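Local coordinates for protein polymerase X (Deinococcus radiodurans, PDB 2W9M) that probably catalyses DNA-templated addition of deoxynucleotides to a DNA strand as a family X DNA polymerase, and also binds zinc ions in a PHP domain, at residues A[168-173]-A[198-203]; A[187-192]-A[299-304]; A[191-196]-A[530-535]. All blocks are in the same frame, centred on the assembly; numbering follows the deposited sequence.

Overall arrangement
The three contacts follow the chain through helix 186-190 and strand 194-203. Contact 1 packs helix 163-176 on that strand. Contact 2 sets the end of helix 186-190 against the loop at 299-304. Contact 3 sets the turn after the same helix against helix 526-535. Contacts 2 and 3 share G191 and L192, and their centres are about 7 Å apart. A salt bridge, E302 OE2 to R534 NH2 at 2.8 Å, also joins them. The centre of contact 1 lies about 15 Å from that of contact 2, and E199 and D187 join the two. Contact 3 lies nearest the zinc site: the side chains of Q532 and the zinc ligand H456 are about 12 Å apart.

Contact 1 of 3, residues A[168-173]-A[198-203]; sequences AVAEEL and AELTVT
L200 points from strand 198-203 toward helix 168-173 and ends against A170 and L173. Its CB does not yet touch the helix. CG is placed by an unstaggered first torsion (chi1 -134°) and comes nearer to the helix backbone. The two methyls then divide the work. CD1 lies 3.5 Å from A170 O and also rests on A170 CB. CD2 lies 3.7 Å from the same A170 O and meets L173 CB at 4.0 Å. Both methyls therefore come up to the same carbonyl oxygen, and each also meets a carbon of the helix. A198, two residues earlier, also faces the helix. Its CB touches V169 CG1 at 3.8 Å and lies 4.2 Å from A170 CB. With alanine on both sides the backbones come close, A170 CA and A198 CA being 5.1 Å apart. E199, between A198 and L200, points away from the helix, and its OE2 takes a hydrogen bond from D187 N. The contact is buried and apolar, a helix laid on one face of a sheet. The two short axes approach to 7.3 Å and cross at -36°. The setting is consistent with the polymerase palm. Strand 194-203 pairs in parallel with strand 231-238, V169 and L173 of the helix also touch V233 there, and helix 121-130 meets the helix at A168.

Contact 2 of 3, residues A[187-192]-A[299-304]; sequences DVRRGL and RPAEYR
R189 reaches from the last turn of helix 186-190 across A301, and R190 lays its CB on the carbonyl of the same alanine. The helix ends in a Schellman motif: G191 has positive phi, and L192 N bonds back to D187 O. The partner loop, 299-304, which follows helix 287-293, holds a short 3-10 segment at 301-302. R189 has CG anti to the backbone N (chi1 173°) and runs extended as far as NE. Its guanidinium then has A301 CB over one face, 3.7 Å from NE. R304 is also extended. Its NH1 lies 3.6 Å from R189 NH1, with the two guanidinium planes 77° apart. These like charges would probably repel, but E287 salt-bridges both arginines, through OE1 to R189 NH2 and OE2 to R304 NH1. S251 OG bonds to R304 NH1 as well. R190 behaves differently. Its CG sits between the backbone N and the carbonyl carbon, and its chain bends at chi3. Its CB lies 3.6 Å from A301 O. Its tip is held by two acids: NH1 reaches D187 OD1 at 2.9 Å, within its own helix, and NE pairs with E305. The loop is braced by two side-on arginine grips. R299 gives NE and NH2 to Y303 O, at 2.9 and 3.1 Å. R304 gives NE and NH2 to R299 O, which lies almost in its guanidinium plane. The grip, with E287 and S251 at NH1, probably holds the tip of R304 from turning. The two nitrogens of R304 come to R299 O from opposite sides of the carbonyl plane, NE at 2.8 Å and NH2 at 3.0 Å.

Contact 3 of 3, residues A[191-196]-A[530-535]; sequences GLETVR and VMQARK
G191 meets three side chains of helix 530-535 at once, M531, Q532 and K535. Packing is tightest at its CA, where M531 CE sits at 3.5 Å. The third torsion of M531 (chi3 72°) turns CE toward the glycine, on the side where a CB would stand. G191 O is gripped beside it. Q532 NE2 donates to it at 2.9 Å with a nearly straight bond, N-H...O 171°, in the carbonyl plane and on a lone pair. The Q532 chain bends at chi2 to bring its amide there. K535 NZ adds a weak bond to the same oxygen at 3.4 Å. The contact joins two parts of the enzyme. G191 is the glycine of the Schellman turn that follows helix 186-190, in the polymerase part, and helix 526-535 follows the last of the seven parallel strands of the PHP barrel. Replacing Q532 by a leucine would probably leave G191 O with the weak K535 NZ bond as its one partner from this helix. On the solvent side L192 points away and is partly exposed. E193 is buried but loosely packed. It crosses Q532 at about a right angle, and its OE1 lies 3.5 Å from Q532 OE1, both atoms being acceptors. The same E193 OE1 takes a weak hydrogen bond from W499 NE1 and stays 4.0 Å from K535 NZ, beyond a salt bridge. Each charge has another partner: E193 OE2 pairs with R500, and K535 makes a cation-pi contact with W499.

Contact 1 of 3, residues A[168-173]-A[198-203]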
ATOM      1  N   ALA A 168       6.067  -8.330  -8.650  1.00 32.39           N
ATOM      2  CA  ALA A 168       5.555  -9.692  -8.794  1.00 27.43           C
ATOM      3  C   ALA A 168       5.887 -10.271 -10.166  1.00 27.45           C
ATOM      4  O   ALA A 168       6.353 -11.402 -10.270  1.00 30.29           O
ATOM      5  CB  ALA A 168       4.050  -9.720  -8.559  1.00 30.27           C
ATOM      6  N   VAL A 169       5.644  -9.493 -11.216  1.00 26.47           N
ATOM      7  CA  VAL A 169       5.921  -9.949 -12.574  1.00 32.42           C
ATOM      8  C   VAL A 169       7.416 -10.172 -12.806  1.00 31.34           C
ATOM      9  O   VAL A 169       7.813 -11.176 -13.396  1.00 32.75           O
ATOM     10  CB  VAL A 169       5.346  -8.988 -13.634  1.00 32.85           C
ATOM     11  CG1 VAL A 169       5.846  -9.366 -15.020  1.00 25.78           C
ATOM     12  CG2 VAL A 169       3.819  -9.002 -13.582  1.00 28.00           C
ATOM     13  N   ALA A 170       8.246  -9.249 -12.332  1.00 26.63           N
ATOM     14  CA  ALA A 170       9.692  -9.415 -12.461  1.00 27.74           C
ATOM     15  C   ALA A 170      10.173 -10.656 -11.711  1.00 25.65           C
ATOM     16  O   ALA A 170      11.014 -11.406 -12.210  1.00 27.92           O
ATOM     17  CB  ALA A 170      10.429  -8.177 -11.980  1.00 21.70           C
ATOM     18  N   GLU A 171       9.638 -10.876 -10.515  1.00 25.98           N
ATOM     19  CA  GLU A 171       9.979 -12.071  -9.739  1.00 27.22           C
ATOM     20  C   GLU A 171       9.559 -13.360 -10.451  1.00 34.30           C
ATOM     21  O   GLU A 171      10.294 -14.346 -10.444  1.00 31.09           O
ATOM     22  CB  GLU A 171       9.377 -11.998  -8.330  1.00 43.66           C
ATOM     23  CG  GLU A 171       8.711 -13.292  -7.850  1.00 72.85           C
ATOM     24  CD  GLU A 171       7.190 -13.172  -7.705  1.00 85.36           C
ATOM     25  OE1 GLU A 171       6.729 -12.409  -6.824  1.00 71.96           O
ATOM     26  OE2 GLU A 171       6.455 -13.854  -8.458  1.00 64.30           O
ATOM     27  N   GLU A 172       8.388 -13.338 -11.080  1.00 34.54           N
ATOM     28  CA  GLU A 172       7.876 -14.499 -11.802  1.00 28.68           C
ATOM     29  C   GLU A 172       8.708 -14.826 -13.042  1.00 32.76           C
ATOM     30  O   GLU A 172       9.027 -15.989 -13.288  1.00 34.18           O
ATOM     31  CB  GLU A 172       6.409 -14.287 -12.191  1.00 29.15           C
ATOM     32  CG  GLU A 172       5.712 -15.535 -12.711  1.00 46.12           C
ATOM     33  CD  GLU A 172       4.274 -15.273 -13.126  1.00 54.74           C
ATOM     34  OE1 GLU A 172       3.466 -16.229 -13.132  1.00 59.70           O
ATOM     35  OE2 GLU A 172       3.951 -14.108 -13.443  1.00 49.42           O
ATOM     36  N   LEU A 173       9.048 -13.805 -13.826  1.00 33.91           N
ATOM     37  CA  LEU A 173       9.840 -14.005 -15.041  1.00 30.90           C
ATOM     38  C   LEU A 173      11.262 -14.443 -14.724  1.00 30.22           C
ATOM     39  O   LEU A 173      11.870 -15.192 -15.485  1.00 35.28           O
ATOM     40  CB  LEU A 173       9.869 -12.741 -15.897  1.00 22.48           C
ATOM     41  CG  LEU A 173       8.518 -12.329 -16.477  1.00 37.07           C
ATOM     42  CD1 LEU A 173       8.699 -11.234 -17.514  1.00 26.09           C
ATOM     43  CD2 LEU A 173       7.810 -13.534 -17.077  1.00 29.70           C
ATOM     44  N   ALA A 198       8.080  -3.930 -15.529  1.00 32.32           N
ATOM     45  CA  ALA A 198       8.806  -4.991 -14.845  1.00 32.81           C
ATOM     46  C   ALA A 198      10.173  -5.126 -15.505  1.00 35.34           C
ATOM     47  O   ALA A 198      10.298  -5.725 -16.572  1.00 34.96           O
ATOM     48  CB  ALA A 198       8.046  -6.296 -14.925  1.00 24.87           C
ATOM     49  N   GLU A 199      11.190  -4.548 -14.875  1.00 24.15           N
ATOM     50  CA  GLU A 199      12.536  -4.555 -15.430  1.00 35.26           C
ATOM     51  C   GLU A 199      13.415  -5.613 -14.773  1.00 37.20           C
ATOM     52  O   GLU A 199      13.431  -5.766 -13.551  1.00 37.11           O
ATOM     53  CB  GLU A 199      13.179  -3.175 -15.296  1.00 41.87           C
ATOM     54  CG  GLU A 199      12.635  -2.133 -16.272  1.00 44.48           C
ATOM     55  CD  GLU A 199      12.973  -0.705 -15.860  1.00 67.07           C
ATOM     56  OE1 GLU A 199      13.850  -0.089 -16.508  1.00 61.61           O
ATOM     57  OE2 GLU A 199      12.367  -0.202 -14.884  1.00 50.99           O
ATOM     58  N   LEU A 200      14.150  -6.340 -15.601  1.00 33.16           N
ATOM     59  CA  LEU A 200      14.987  -7.434 -15.138  1.00 27.73           C
ATOM     60  C   LEU A 200      16.363  -7.286 -15.776  1.00 29.04           C
ATOM     61  O   LEU A 200      16.502  -6.738 -16.869  1.00 23.71           O
ATOM     62  CB  LEU A 200      14.362  -8.769 -15.555  1.00 26.00           C
ATOM     63  CG  LEU A 200      14.258  -9.906 -14.539  1.00 33.47           C
ATOM     64  CD1 LEU A 200      13.719  -9.388 -13.221  1.00 35.29           C
ATOM     65  CD2 LEU A 200      13.369 -11.018 -15.075  1.00 20.68           C
ATOM     66  N   THR A 201      17.387  -7.765 -15.090  1.00 34.41           N
ATOM     67  CA  THR A 201      18.720  -7.780 -15.668  1.00 29.02           C
ATOM     68  C   THR A 201      19.212  -9.231 -15.727  1.00 32.95           C
ATOM     69  O   THR A 201      18.804 -10.066 -14.921  1.00 39.42           O
ATOM     70  CB  THR A 201      19.678  -6.856 -14.889  1.00 28.89           C
ATOM     71  OG1 THR A 201      20.439  -6.065 -15.811  1.00 33.49           O
ATOM     72  CG2 THR A 201      20.596  -7.657 -13.988  1.00 30.50           C
ATOM     73  N   VAL A 202      20.071  -9.532 -16.692  1.00 35.65           N
ATOM     74  CA  VAL A 202      20.384 -10.919 -17.025  1.00 22.40           C
ATOM     75  C   VAL A 202      21.730 -11.010 -17.758  1.00 37.44           C
ATOM     76  O   VAL A 202      22.079 -10.110 -18.522  1.00 32.52           O
ATOM     77  CB  VAL A 202      19.262 -11.507 -17.915  1.00 35.74           C
ATOM     78  CG1 VAL A 202      19.828 -12.411 -18.997  1.00 33.66           C
ATOM     79  CG2 VAL A 202      18.214 -12.225 -17.069  1.00 38.01           C
ATOM     80  N   THR A 203      22.495 -12.075 -17.518  1.00 30.56           N
ATOM     81  CA  THR A 203      23.702 -12.324 -18.308  1.00 29.50           C
ATOM     82  C   THR A 203      23.432 -13.399 -19.357  1.00 37.99           C
ATOM     83  O   THR A 203      22.806 -14.419 -19.070  1.00 46.42           O
ATOM     84  CB  THR A 203      24.916 -12.756 -17.460  1.00 30.72           C
ATOM     85  OG1 THR A 203      24.866 -14.168 -17.233  1.00 45.13           O
ATOM     86  CG2 THR A 203      24.953 -12.027 -16.130  1.00 30.85           C
TER

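Contact 2 of 3, residues A[187-192]-A[299-304]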
ATOM      1  N   ASP A 187      13.106   0.467 -11.926  1.00 35.12           N
ATOM      2  CA  ASP A 187      12.164   0.982 -10.940  1.00 30.48           C
ATOM      3  C   ASP A 187      11.802  -0.013  -9.836  1.00 30.43           C
ATOM      4  O   ASP A 187      11.733   0.364  -8.667  1.00 39.76           O
ATOM      5  CB  ASP A 187      10.911   1.523 -11.634  1.00 40.68           C
ATOM      6  CG  ASP A 187      11.219   2.693 -12.557  1.00 49.27           C
ATOM      7  OD1 ASP A 187      12.406   3.076 -12.662  1.00 50.40           O
ATOM      8  OD2 ASP A 187      10.278   3.234 -13.177  1.00 55.61           O
ATOM      9  N   VAL A 188      11.583  -1.277 -10.191  1.00 22.62           N
ATOM     10  CA  VAL A 188      11.240  -2.284  -9.187  1.00 31.87           C
ATOM     11  C   VAL A 188      12.406  -2.562  -8.234  1.00 31.97           C
ATOM     12  O   VAL A 188      12.198  -2.797  -7.042  1.00 36.64           O
ATOM     13  CB  VAL A 188      10.731  -3.603  -9.815  1.00 23.25           C
ATOM     14  CG1 VAL A 188       9.717  -3.305 -10.897  1.00 30.19           C
ATOM     15  CG2 VAL A 188      11.881  -4.412 -10.380  1.00 32.14           C
ATOM     16  N   ARG A 189      13.628  -2.517  -8.757  1.00 34.97           N
ATOM     17  CA  ARG A 189      14.814  -2.792  -7.948  1.00 31.58           C
ATOM     18  C   ARG A 189      15.054  -1.762  -6.840  1.00 35.05           C
ATOM     19  O   ARG A 189      15.585  -2.099  -5.780  1.00 37.58           O
ATOM     20  CB  ARG A 189      16.062  -2.885  -8.823  1.00 36.76           C
ATOM     21  CG  ARG A 189      17.337  -2.998  -8.009  1.00 31.09           C
ATOM     22  CD  ARG A 189      18.571  -2.862  -8.862  1.00 26.01           C
ATOM     23  NE  ARG A 189      19.775  -3.008  -8.056  1.00 33.15           N
ATOM     24  CZ  ARG A 189      20.994  -2.673  -8.467  1.00 42.56           C
ATOM     25  NH1 ARG A 189      21.170  -2.170  -9.682  1.00 32.64           N
ATOM     26  NH2 ARG A 189      22.035  -2.840  -7.664  1.00 28.81           N
ATOM     27  N   ARG A 190      14.678  -0.509  -7.080  1.00 32.09           N
ATOM     28  CA  ARG A 190      14.912   0.528  -6.081  1.00 46.46           C
ATOM     29  C   ARG A 190      13.639   1.009  -5.385  1.00 47.53           C
ATOM     30  O   ARG A 190      13.676   1.945  -4.583  1.00 43.70           O
ATOM     31  CB  ARG A 190      15.712   1.692  -6.670  1.00 57.01           C
ATOM     32  CG  ARG A 190      15.077   2.365  -7.861  1.00 49.25           C
ATOM     33  CD  ARG A 190      16.074   3.296  -8.535  1.00 43.91           C
ATOM     34  NE  ARG A 190      15.436   4.537  -8.956  1.00 40.59           N
ATOM     35  CZ  ARG A 190      14.734   4.670 -10.073  1.00 39.65           C
ATOM     36  NH1 ARG A 190      14.588   3.638 -10.889  1.00 40.85           N
ATOM     37  NH2 ARG A 190      14.180   5.837 -10.373  1.00 53.01           N
ATOM     38  N   GLY A 191      12.520   0.359  -5.690  1.00 47.71           N
ATOM     39  CA  GLY A 191      11.304   0.520  -4.909  1.00 35.96           C
ATOM     40  C   GLY A 191      10.437   1.717  -5.238  1.00 34.17           C
ATOM     41  O   GLY A 191       9.688   2.198  -4.389  1.00 39.06           O
ATOM     42  N   LEU A 192      10.529   2.199  -6.469  1.00 31.47           N
ATOM     43  CA  LEU A 192       9.698   3.312  -6.892  1.00 49.54           C
ATOM     44  C   LEU A 192       8.235   2.979  -6.592  1.00 45.03           C
ATOM     45  O   LEU A 192       7.730   1.948  -7.029  1.00 48.31           O
ATOM     46  CB  LEU A 192       9.901   3.579  -8.384  1.00 37.72           C
ATOM     47  CG  LEU A 192       9.988   5.050  -8.779  1.00 36.58           C
ATOM     48  CD1 LEU A 192      11.204   5.670  -8.128  1.00 39.06           C
ATOM     49  CD2 LEU A 192      10.043   5.203 -10.291  1.00 47.48           C
ATOM     50  N   ARG A 299      27.685   3.207  -4.070  1.00 41.36           N
ATOM     51  CA  ARG A 299      26.414   3.867  -3.782  1.00 39.79           C
ATOM     52  C   ARG A 299      25.266   2.867  -3.887  1.00 40.84           C
ATOM     53  O   ARG A 299      24.891   2.454  -4.988  1.00 35.06           O
ATOM     54  CB  ARG A 299      26.197   5.042  -4.741  1.00 31.15           C
ATOM     55  CG  ARG A 299      24.919   5.832  -4.521  1.00 32.86           C
ATOM     56  CD  ARG A 299      24.920   7.099  -5.373  1.00 33.27           C
ATOM     57  NE  ARG A 299      23.682   7.866  -5.250  1.00 37.04           N
ATOM     58  CZ  ARG A 299      23.440   9.005  -5.896  1.00 41.36           C
ATOM     59  NH1 ARG A 299      24.351   9.512  -6.714  1.00 45.28           N
ATOM     60  NH2 ARG A 299      22.287   9.638  -5.729  1.00 41.23           N
ATOM     61  N   PRO A 300      24.707   2.469  -2.732  1.00 47.59           N
ATOM     62  CA  PRO A 300      23.658   1.442  -2.650  1.00 41.25           C
ATOM     63  C   PRO A 300      22.437   1.801  -3.495  1.00 39.49           C
ATOM     64  O   PRO A 300      22.068   2.973  -3.562  1.00 38.23           O
ATOM     65  CB  PRO A 300      23.288   1.436  -1.163  1.00 38.59           C
ATOM     66  CG  PRO A 300      24.475   2.013  -0.466  1.00 48.46           C
ATOM     67  CD  PRO A 300      25.040   3.027  -1.410  1.00 41.55           C
ATOM     68  N   ALA A 301      21.821   0.802  -4.124  1.00 41.43           N
ATOM     69  CA  ALA A 301      20.669   1.033  -4.995  1.00 42.00           C
ATOM     70  C   ALA A 301      19.550   1.794  -4.288  1.00 42.37           C
ATOM     71  O   ALA A 301      18.759   2.482  -4.934  1.00 36.27           O
ATOM     72  CB  ALA A 301      20.145  -0.287  -5.553  1.00 36.82           C
ATOM     73  N   GLU A 302      19.488   1.666  -2.966  1.00 39.27           N
ATOM     74  CA  GLU A 302      18.477   2.367  -2.181  1.00 34.45           C
ATOM     75  C   GLU A 302      18.648   3.880  -2.266  1.00 38.05           C
ATOM     76  O   GLU A 302      17.683   4.625  -2.094  1.00 36.45           O
ATOM     77  CB  GLU A 302      18.532   1.948  -0.709  1.00 37.07           C
ATOM     78  CG  GLU A 302      18.259   0.481  -0.444  1.00 49.74           C
ATOM     79  CD  GLU A 302      19.527  -0.317  -0.213  1.00 66.16           C
ATOM     80  OE1 GLU A 302      20.539  -0.044  -0.894  1.00 68.69           O
ATOM     81  OE2 GLU A 302      19.509  -1.219   0.653  1.00 55.67           O
ATOM     82  N   TYR A 303      19.877   4.326  -2.526  1.00 42.24           N
ATOM     83  CA  TYR A 303      20.205   5.752  -2.491  1.00 36.18           C
ATOM     84  C   TYR A 303      20.458   6.374  -3.865  1.00 34.46           C
ATOM     85  O   TYR A 303      21.128   7.401  -3.964  1.00 44.91           O
ATOM     86  CB  TYR A 303      21.427   5.994  -1.604  1.00 29.53           C
ATOM     87  CG  TYR A 303      21.263   5.542  -0.171  1.00 36.72           C
ATOM     88  CD1 TYR A 303      22.344   5.046   0.549  1.00 37.49           C
ATOM     89  CD2 TYR A 303      20.029   5.608   0.461  1.00 39.58           C
ATOM     90  CE1 TYR A 303      22.198   4.636   1.862  1.00 35.76           C
ATOM     91  CE2 TYR A 303      19.872   5.196   1.776  1.00 30.21           C
ATOM     92  CZ  TYR A 303      20.957   4.712   2.468  1.00 36.00           C
ATOM     93  OH  TYR A 303      20.796   4.304   3.771  1.00 35.42           O
ATOM     94  N   ARG A 304      19.919   5.768  -4.918  1.00 31.97           N
ATOM     95  CA  ARG A 304      20.191   6.235  -6.276  1.00 29.96           C
ATOM     96  C   ARG A 304      19.072   7.076  -6.880  1.00 32.15           C
ATOM     97  O   ARG A 304      18.900   7.102  -8.097  1.00 34.08           O
ATOM     98  CB  ARG A 304      20.526   5.060  -7.196  1.00 29.57           C
ATOM     99  CG  ARG A 304      21.752   4.285  -6.756  1.00 34.50           C
ATOM    100  CD  ARG A 304      22.047   3.116  -7.679  1.00 26.48           C
ATOM    101  NE  ARG A 304      23.095   2.264  -7.127  1.00 28.06           N
ATOM    102  CZ  ARG A 304      23.542   1.152  -7.703  1.00 41.13           C
ATOM    103  NH1 ARG A 304      23.038   0.750  -8.863  1.00 25.34           N
ATOM    104  NH2 ARG A 304      24.498   0.443  -7.113  1.00 36.44           N
TER

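Contact 3 of 3, residues A[191-196]-A[530-535]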
ATOM      1  N   GLY A 191      12.520   0.359  -5.690  1.00 47.71           N
ATOM      2  CA  GLY A 191      11.304   0.520  -4.909  1.00 35.96           C
ATOM      3  C   GLY A 191      10.437   1.717  -5.238  1.00 34.17           C
ATOM      4  O   GLY A 191       9.688   2.198  -4.389  1.00 39.06           O
ATOM      5  N   LEU A 192      10.529   2.199  -6.469  1.00 31.47           N
ATOM      6  CA  LEU A 192       9.698   3.312  -6.892  1.00 49.54           C
ATOM      7  C   LEU A 192       8.235   2.979  -6.592  1.00 45.03           C
ATOM      8  O   LEU A 192       7.730   1.948  -7.029  1.00 48.31           O
ATOM      9  CB  LEU A 192       9.901   3.579  -8.384  1.00 37.72           C
ATOM     10  CG  LEU A 192       9.988   5.050  -8.779  1.00 36.58           C
ATOM     11  CD1 LEU A 192      11.204   5.670  -8.128  1.00 39.06           C
ATOM     12  CD2 LEU A 192      10.043   5.203 -10.291  1.00 47.48           C
ATOM     13  N   GLU A 193       7.563   3.844  -5.837  1.00 47.54           N
ATOM     14  CA  GLU A 193       6.163   3.615  -5.468  1.00 50.37           C
ATOM     15  C   GLU A 193       5.301   3.297  -6.692  1.00 35.11           C
ATOM     16  O   GLU A 193       4.332   2.544  -6.611  1.00 44.61           O
ATOM     17  CB  GLU A 193       5.592   4.812  -4.699  1.00 31.84           C
ATOM     18  CG  GLU A 193       5.812   6.163  -5.368  1.00 52.89           C
ATOM     19  CD  GLU A 193       7.172   6.772  -5.048  1.00 62.45           C
ATOM     20  OE1 GLU A 193       7.798   6.354  -4.050  1.00 59.94           O
ATOM     21  OE2 GLU A 193       7.609   7.673  -5.794  1.00 61.79           O
ATOM     22  N   THR A 194       5.671   3.878  -7.824  1.00 36.82           N
ATOM     23  CA  THR A 194       5.027   3.585  -9.094  1.00 34.44           C
ATOM     24  C   THR A 194       6.107   3.186 -10.103  1.00 46.40           C
ATOM     25  O   THR A 194       7.239   3.661 -10.022  1.00 42.39           O
ATOM     26  CB  THR A 194       4.222   4.790  -9.590  1.00 44.49           C
ATOM     27  OG1 THR A 194       2.897   4.730  -9.046  1.00 54.81           O
ATOM     28  CG2 THR A 194       4.136   4.783 -11.090  1.00 44.23           C
ATOM     29  N   VAL A 195       5.761   2.306 -11.041  1.00 38.86           N
ATOM     30  CA  VAL A 195       6.761   1.642 -11.874  1.00 29.83           C
ATOM     31  C   VAL A 195       6.408   1.618 -13.364  1.00 38.68           C
ATOM     32  O   VAL A 195       5.293   1.254 -13.741  1.00 43.47           O
ATOM     33  CB  VAL A 195       6.979   0.202 -11.382  1.00 28.01           C
ATOM     34  CG1 VAL A 195       7.256  -0.723 -12.540  1.00 39.96           C
ATOM     35  CG2 VAL A 195       8.102   0.158 -10.364  1.00 29.91           C
ATOM     36  N   ARG A 196       7.366   1.991 -14.210  1.00 31.49           N
ATOM     37  CA  ARG A 196       7.123   2.055 -15.650  1.00 42.13           C
ATOM     38  C   ARG A 196       7.027   0.675 -16.294  1.00 37.44           C
ATOM     39  O   ARG A 196       6.325   0.494 -17.289  1.00 35.41           O
ATOM     40  CB  ARG A 196       8.203   2.880 -16.352  1.00 46.98           C
ATOM     41  CG  ARG A 196       9.623   2.396 -16.100  1.00 68.48           C
ATOM     42  CD  ARG A 196      10.650   3.308 -16.772  1.00 64.37           C
ATOM     43  NE  ARG A 196      11.240   2.722 -17.974  1.00 67.91           N
ATOM     44  CZ  ARG A 196      10.611   2.587 -19.137  1.00 75.66           C
ATOM     45  NH1 ARG A 196       9.352   2.982 -19.275  1.00 79.60           N
ATOM     46  NH2 ARG A 196      11.245   2.048 -20.167  1.00 65.45           N
ATOM     47  N   VAL A 530       8.973  -1.452   3.854  1.00 20.30           N
ATOM     48  CA  VAL A 530      10.392  -1.503   4.186  1.00 22.60           C
ATOM     49  C   VAL A 530      11.265  -0.904   3.077  1.00 30.22           C
ATOM     50  O   VAL A 530      12.252  -0.227   3.364  1.00 31.68           O
ATOM     51  CB  VAL A 530      10.848  -2.942   4.502  1.00 18.96           C
ATOM     52  CG1 VAL A 530      12.362  -3.036   4.501  1.00 19.73           C
ATOM     53  CG2 VAL A 530      10.279  -3.397   5.838  1.00 22.36           C
ATOM     54  N   MET A 531      10.900  -1.144   1.820  1.00 26.70           N
ATOM     55  CA  MET A 531      11.641  -0.582   0.690  1.00 25.07           C
ATOM     56  C   MET A 531      11.603   0.943   0.715  1.00 25.16           C
ATOM     57  O   MET A 531      12.582   1.600   0.367  1.00 31.51           O
ATOM     58  CB  MET A 531      11.086  -1.092  -0.645  1.00 24.10           C
ATOM     59  CG  MET A 531      11.149  -2.599  -0.815  1.00 24.93           C
ATOM     60  SD  MET A 531      10.621  -3.144  -2.457  1.00 43.16           S
ATOM     61  CE  MET A 531      12.005  -2.604  -3.462  1.00 32.90           C
ATOM     62  N   GLN A 532      10.463   1.495   1.122  1.00 23.95           N
ATOM     63  CA  GLN A 532      10.311   2.939   1.269  1.00 24.00           C
ATOM     64  C   GLN A 532      11.118   3.455   2.464  1.00 30.17           C
ATOM     65  O   GLN A 532      11.790   4.484   2.374  1.00 31.47           O
ATOM     66  CB  GLN A 532       8.833   3.316   1.437  1.00 24.45           C
ATOM     67  CG  GLN A 532       7.902   2.686   0.413  1.00 25.39           C
ATOM     68  CD  GLN A 532       8.372   2.886  -1.021  1.00 30.39           C
ATOM     69  OE1 GLN A 532       8.473   4.012  -1.510  1.00 29.14           O
ATOM     70  NE2 GLN A 532       8.649   1.784  -1.703  1.00 19.39           N
ATOM     71  N   ALA A 533      11.046   2.738   3.582  1.00 21.63           N
ATOM     72  CA  ALA A 533      11.772   3.128   4.788  1.00 29.57           C
ATOM     73  C   ALA A 533      13.287   3.143   4.570  1.00 29.64           C
ATOM     74  O   ALA A 533      13.990   4.003   5.097  1.00 30.50           O
ATOM     75  CB  ALA A 533      11.410   2.211   5.949  1.00 20.39           C
ATOM     76  N   ARG A 534      13.786   2.192   3.788  1.00 21.82           N
ATOM     77  CA  ARG A 534      15.223   2.088   3.555  1.00 32.79           C
ATOM     78  C   ARG A 534      15.767   3.235   2.699  1.00 33.49           C
ATOM     79  O   ARG A 534      16.894   3.683   2.892  1.00 25.27           O
ATOM     80  CB  ARG A 534      15.573   0.731   2.947  1.00 21.50           C
ATOM     81  CG  ARG A 534      15.290  -0.428   3.885  1.00 24.53           C
ATOM     82  CD  ARG A 534      15.375  -1.753   3.167  1.00 19.11           C
ATOM     83  NE  ARG A 534      16.725  -2.017   2.680  1.00 28.83           N
ATOM     84  CZ  ARG A 534      17.672  -2.613   3.399  1.00 37.66           C
ATOM     85  NH1 ARG A 534      17.414  -3.001   4.641  1.00 30.09           N
ATOM     86  NH2 ARG A 534      18.877  -2.821   2.878  1.00 25.03           N
ATOM     87  N   LYS A 535      14.960   3.718   1.765  1.00 29.38           N
ATOM     88  CA  LYS A 535      15.349   4.879   0.975  1.00 27.95           C
ATOM     89  C   LYS A 535      15.400   6.128   1.850  1.00 34.37           C
ATOM     90  O   LYS A 535      16.147   7.059   1.569  1.00 33.95           O
ATOM     91  CB  LYS A 535      14.389   5.074  -0.199  1.00 21.00           C
ATOM     92  CG  LYS A 535      14.434   3.927  -1.195  1.00 37.94           C
ATOM     93  CD  LYS A 535      13.132   3.788  -1.958  1.00 40.29           C
ATOM     94  CE  LYS A 535      12.915   4.950  -2.911  1.00 48.67           C
ATOM     95  NZ  LYS A 535      11.535   4.926  -3.473  1.00 61.27           N
TER